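Local coordinates for SA0254 protein (Staphylococcus aureus subsp. aureus, PDB 2OOI), which is of unknown function but carries a UTRA domain, so it probably senses a small-molecule effector as part of a GntR-type transcription regulator, at residues S68-E73 and P141-D146. Residues are numbered along the deposited sequence; the frame is centred on the assembly and turned at random.
Sequences SYYHKE and PFDSSD
Tyr70 holds CG anti to its own carbonyl carbon (chi1 -66°) and Asp143 holds CG anti to its backbone N (chi1 168°), torsions that send ring and carboxylate side by side in the same direction. Their planes are 42° apart, neither stacked nor perpendicular. OD2 of Asp143 comes to 3.4 Å from Tyr70 CE1, while OD1 lies over a face of the ring; this is packing of a carboxylate against an aromatic ring, without a hydrogen bond. On the same face of the sheet, Ser145 OG donates to Asp143 OD1 at 2.8 Å, meeting the syn lone pair, which helps fix the rotation of the carboxylate. Ser68 OG extends the chain of polar groups, 2.6 Å from Ser145 OG.

Strands 68-71 and 141-146 run antiparallel. Tyr69 and Ser144 form a hydrogen-bonded pair, with Tyr69 N to Ser144 O and Ser144 N to Tyr69 O both at 2.8 Å, and their side chains share the other face. His71 N donates to Phe142 O at 2.8 Å and continues the pairing up to His71, which occupies the N-cap position of helix 72-75.

Strands 61-71 and 141-150 are thus joined as inner neighbours of the six-stranded antiparallel sheet of the UTRA domain, flanked by strands 49-58 and 126-136. A bound zinc ion lies about 6 Å from the Tyr70 side chain. Ser144 OG is hydrogen-bonded to Glu40 of helix 35-41, whereas helix 87-94 packs on the Tyr70-Asp143 face through Ile87 and Phe88.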
ATOM      1  N   SER B  68      18.144   4.448  -4.103  1.00 48.99           N
ATOM      2  CA  SER B  68      17.667   4.969  -5.406  1.00 48.91           C
ATOM      3  C   SER B  68      18.726   4.962  -6.522  1.00 48.26           C
ATOM      4  O   SER B  68      19.892   5.262  -6.284  1.00 48.91           O
ATOM      5  CB  SER B  68      17.187   6.413  -5.257  1.00 48.85           C
ATOM      6  OG  SER B  68      16.095   6.520  -4.361  1.00 51.28           O
ATOM      7  N   TYR B  69      18.304   4.677  -7.746  1.00 46.92           N
ATOM      8  CA  TYR B  69      19.148   4.902  -8.894  1.00 46.71           C
ATOM      9  C   TYR B  69      18.504   5.893  -9.843  1.00 46.33           C
ATOM     10  O   TYR B  69      17.330   5.736 -10.182  1.00 46.00           O
ATOM     11  CB  TYR B  69      19.404   3.603  -9.660  1.00 46.00           C
ATOM     12  CG  TYR B  69      20.117   2.527  -8.875  1.00 45.55           C
ATOM     13  CD1 TYR B  69      19.401   1.649  -8.031  1.00 45.18           C
ATOM     14  CD2 TYR B  69      21.484   2.353  -8.997  1.00 43.17           C
ATOM     15  CE1 TYR B  69      20.043   0.637  -7.338  1.00 44.39           C
ATOM     16  CE2 TYR B  69      22.135   1.350  -8.306  1.00 44.60           C
ATOM     17  CZ  TYR B  69      21.416   0.499  -7.476  1.00 45.25           C
ATOM     18  OH  TYR B  69      22.079  -0.487  -6.807  1.00 44.78           O
ATOM     19  N   TYR B  70      19.298   6.863 -10.304  1.00 46.14           N
ATOM     20  CA  TYR B  70      18.851   7.897 -11.221  1.00 46.31           C
ATOM     21  C   TYR B  70      19.616   7.900 -12.539  1.00 46.26           C
ATOM     22  O   TYR B  70      20.839   7.851 -12.549  1.00 45.78           O
ATOM     23  CB  TYR B  70      19.092   9.239 -10.576  1.00 46.63           C
ATOM     24  CG  TYR B  70      18.262   9.482  -9.357  1.00 46.42           C
ATOM     25  CD1 TYR B  70      16.979   9.974  -9.478  1.00 47.29           C
ATOM     26  CD2 TYR B  70      18.762   9.247  -8.088  1.00 46.46           C
ATOM     27  CE1 TYR B  70      16.206  10.220  -8.387  1.00 48.15           C
ATOM     28  CE2 TYR B  70      17.996   9.481  -6.979  1.00 47.11           C
ATOM     29  CZ  TYR B  70      16.725   9.978  -7.145  1.00 47.90           C
ATOM     30  OH  TYR B  70      15.954  10.234  -6.080  1.00 48.49           O
ATOM     31  N   HIS B  71      18.900   8.021 -13.646  1.00 46.56           N
ATOM     32  CA  HIS B  71      19.519   8.125 -14.964  1.00 47.23           C
ATOM     33  C   HIS B  71      20.133   9.520 -15.168  1.00 47.75           C
ATOM     34  O   HIS B  71      19.423  10.528 -15.239  1.00 48.09           O
ATOM     35  CB  HIS B  71      18.481   7.754 -16.049  1.00 47.12           C
ATOM     36  CG  HIS B  71      19.032   7.660 -17.438  1.00 47.27           C
ATOM     37  ND1 HIS B  71      18.222   7.530 -18.546  1.00 46.75           N
ATOM     38  CD2 HIS B  71      20.303   7.712 -17.906  1.00 48.98           C
ATOM     39  CE1 HIS B  71      18.970   7.492 -19.631  1.00 47.25           C
ATOM     40  NE2 HIS B  71      20.237   7.605 -19.274  1.00 47.92           N
ATOM     41  N   LYS B  72      21.458   9.568 -15.259  1.00 48.73           N
ATOM     42  CA  LYS B  72      22.179  10.837 -15.257  1.00 49.34           C
ATOM     43  C   LYS B  72      21.773  11.704 -16.446  1.00 50.25           C
ATOM     44  O   LYS B  72      21.611  12.918 -16.316  1.00 50.24           O
ATOM     45  CB  LYS B  72      23.688  10.597 -15.274  1.00 49.49           C
ATOM     46  CG  LYS B  72      24.520  11.864 -15.166  1.00 49.41           C
ATOM     47  CD  LYS B  72      26.005  11.564 -15.294  1.00 51.67           C
ATOM     48  CE  LYS B  72      26.835  12.833 -15.193  1.00 52.37           C
ATOM     49  NZ  LYS B  72      28.229  12.626 -15.675  1.00 55.35           N
ATOM     50  N   GLU B  73      21.609  11.070 -17.602  1.00 51.29           N
ATOM     51  CA  GLU B  73      21.265  11.778 -18.830  1.00 51.07           C
ATOM     52  C   GLU B  73      19.928  12.518 -18.735  1.00 50.94           C
ATOM     53  O   GLU B  73      19.812  13.628 -19.253  1.00 52.17           O
ATOM     54  CB  GLU B  73      21.261  10.802 -20.011  1.00 52.10           C
ATOM     55  CG  GLU B  73      20.895  11.403 -21.364  1.00 54.16           C
ATOM     56  CD  GLU B  73      21.844  12.505 -21.809  1.00 60.57           C
ATOM     57  OE1 GLU B  73      23.062  12.384 -21.528  1.00 65.42           O
ATOM     58  OE2 GLU B  73      21.374  13.485 -22.449  1.00 63.31           O
ATOM     59  N   PRO B 141      11.889   6.224 -18.332  1.00 52.47           N
ATOM     60  CA  PRO B 141      12.039   5.883 -16.920  1.00 51.99           C
ATOM     61  C   PRO B 141      13.324   6.464 -16.402  1.00 51.30           C
ATOM     62  O   PRO B 141      14.332   6.239 -17.019  1.00 51.74           O
ATOM     63  CB  PRO B 141      12.129   4.358 -16.934  1.00 52.11           C
ATOM     64  CG  PRO B 141      12.685   4.006 -18.280  1.00 53.07           C
ATOM     65  CD  PRO B 141      12.266   5.116 -19.224  1.00 52.73           C
ATOM     66  N   PHE B 142      13.322   7.213 -15.302  1.00 50.54           N
ATOM     67  CA  PHE B 142      14.564   7.867 -14.886  1.00 49.62           C
ATOM     68  C   PHE B 142      15.036   7.575 -13.460  1.00 49.38           C
ATOM     69  O   PHE B 142      16.178   7.894 -13.123  1.00 48.88           O
ATOM     70  CB  PHE B 142      14.445   9.371 -15.094  1.00 49.22           C
ATOM     71  CG  PHE B 142      13.452  10.021 -14.202  1.00 47.86           C
ATOM     72  CD1 PHE B 142      13.800  10.406 -12.934  1.00 47.17           C
ATOM     73  CD2 PHE B 142      12.153  10.223 -14.623  1.00 49.25           C
ATOM     74  CE1 PHE B 142      12.879  10.990 -12.093  1.00 47.77           C
ATOM     75  CE2 PHE B 142      11.204  10.810 -13.770  1.00 49.08           C
ATOM     76  CZ  PHE B 142      11.577  11.189 -12.508  1.00 47.56           C
ATOM     77  N   ASP B 143      14.184   6.965 -12.631  1.00 49.31           N
ATOM     78  CA  ASP B 143      14.481   6.764 -11.211  1.00 49.12           C
ATOM     79  C   ASP B 143      13.930   5.428 -10.781  1.00 49.27           C
ATOM     80  O   ASP B 143      12.725   5.199 -10.882  1.00 50.12           O
ATOM     81  CB  ASP B 143      13.821   7.882 -10.407  1.00 49.64           C
ATOM     82  CG  ASP B 143      13.807   7.640  -8.890  1.00 49.68           C
ATOM     83  OD1 ASP B 143      14.309   6.614  -8.394  1.00 51.01           O
ATOM     84  OD2 ASP B 143      13.291   8.530  -8.176  1.00 51.91           O
ATOM     85  N   SER B 144      14.808   4.558 -10.285  1.00 49.29           N
ATOM     86  CA  SER B 144      14.435   3.271  -9.692  1.00 48.97           C
ATOM     87  C   SER B 144      14.674   3.318  -8.193  1.00 48.75           C
ATOM     88  O   SER B 144      15.812   3.361  -7.763  1.00 48.88           O
ATOM     89  CB  SER B 144      15.308   2.159 -10.288  1.00 49.05           C
ATOM     90  OG  SER B 144      14.987   0.871  -9.773  1.00 48.75           O
ATOM     91  N   SER B 145      13.617   3.270  -7.399  1.00 48.71           N
ATOM     92  CA  SER B 145      13.747   3.414  -5.937  1.00 49.33           C
ATOM     93  C   SER B 145      13.172   2.253  -5.116  1.00 49.30           C
ATOM     94  O   SER B 145      12.030   1.801  -5.325  1.00 48.70           O
ATOM     95  CB  SER B 145      13.099   4.726  -5.473  1.00 49.73           C
ATOM     96  OG  SER B 145      13.959   5.832  -5.760  1.00 50.87           O
ATOM     97  N   ASP B 146      13.993   1.770  -4.191  1.00 49.27           N
ATOM     98  CA  ASP B 146      13.551   0.845  -3.172  1.00 49.60           C
ATOM     99  C   ASP B 146      13.567   1.531  -1.845  1.00 49.56           C
ATOM    100  O   ASP B 146      14.561   2.169  -1.481  1.00 50.32           O
ATOM    101  CB  ASP B 146      14.449  -0.360  -3.121  1.00 49.61           C
ATOM    102  CG  ASP B 146      14.197  -1.244  -4.231  1.00 51.18           C
ATOM    103  OD1 ASP B 146      13.020  -1.582  -4.444  1.00 56.20           O
ATOM    104  OD2 ASP B 146      15.142  -1.579  -4.930  1.00 57.55           O
TER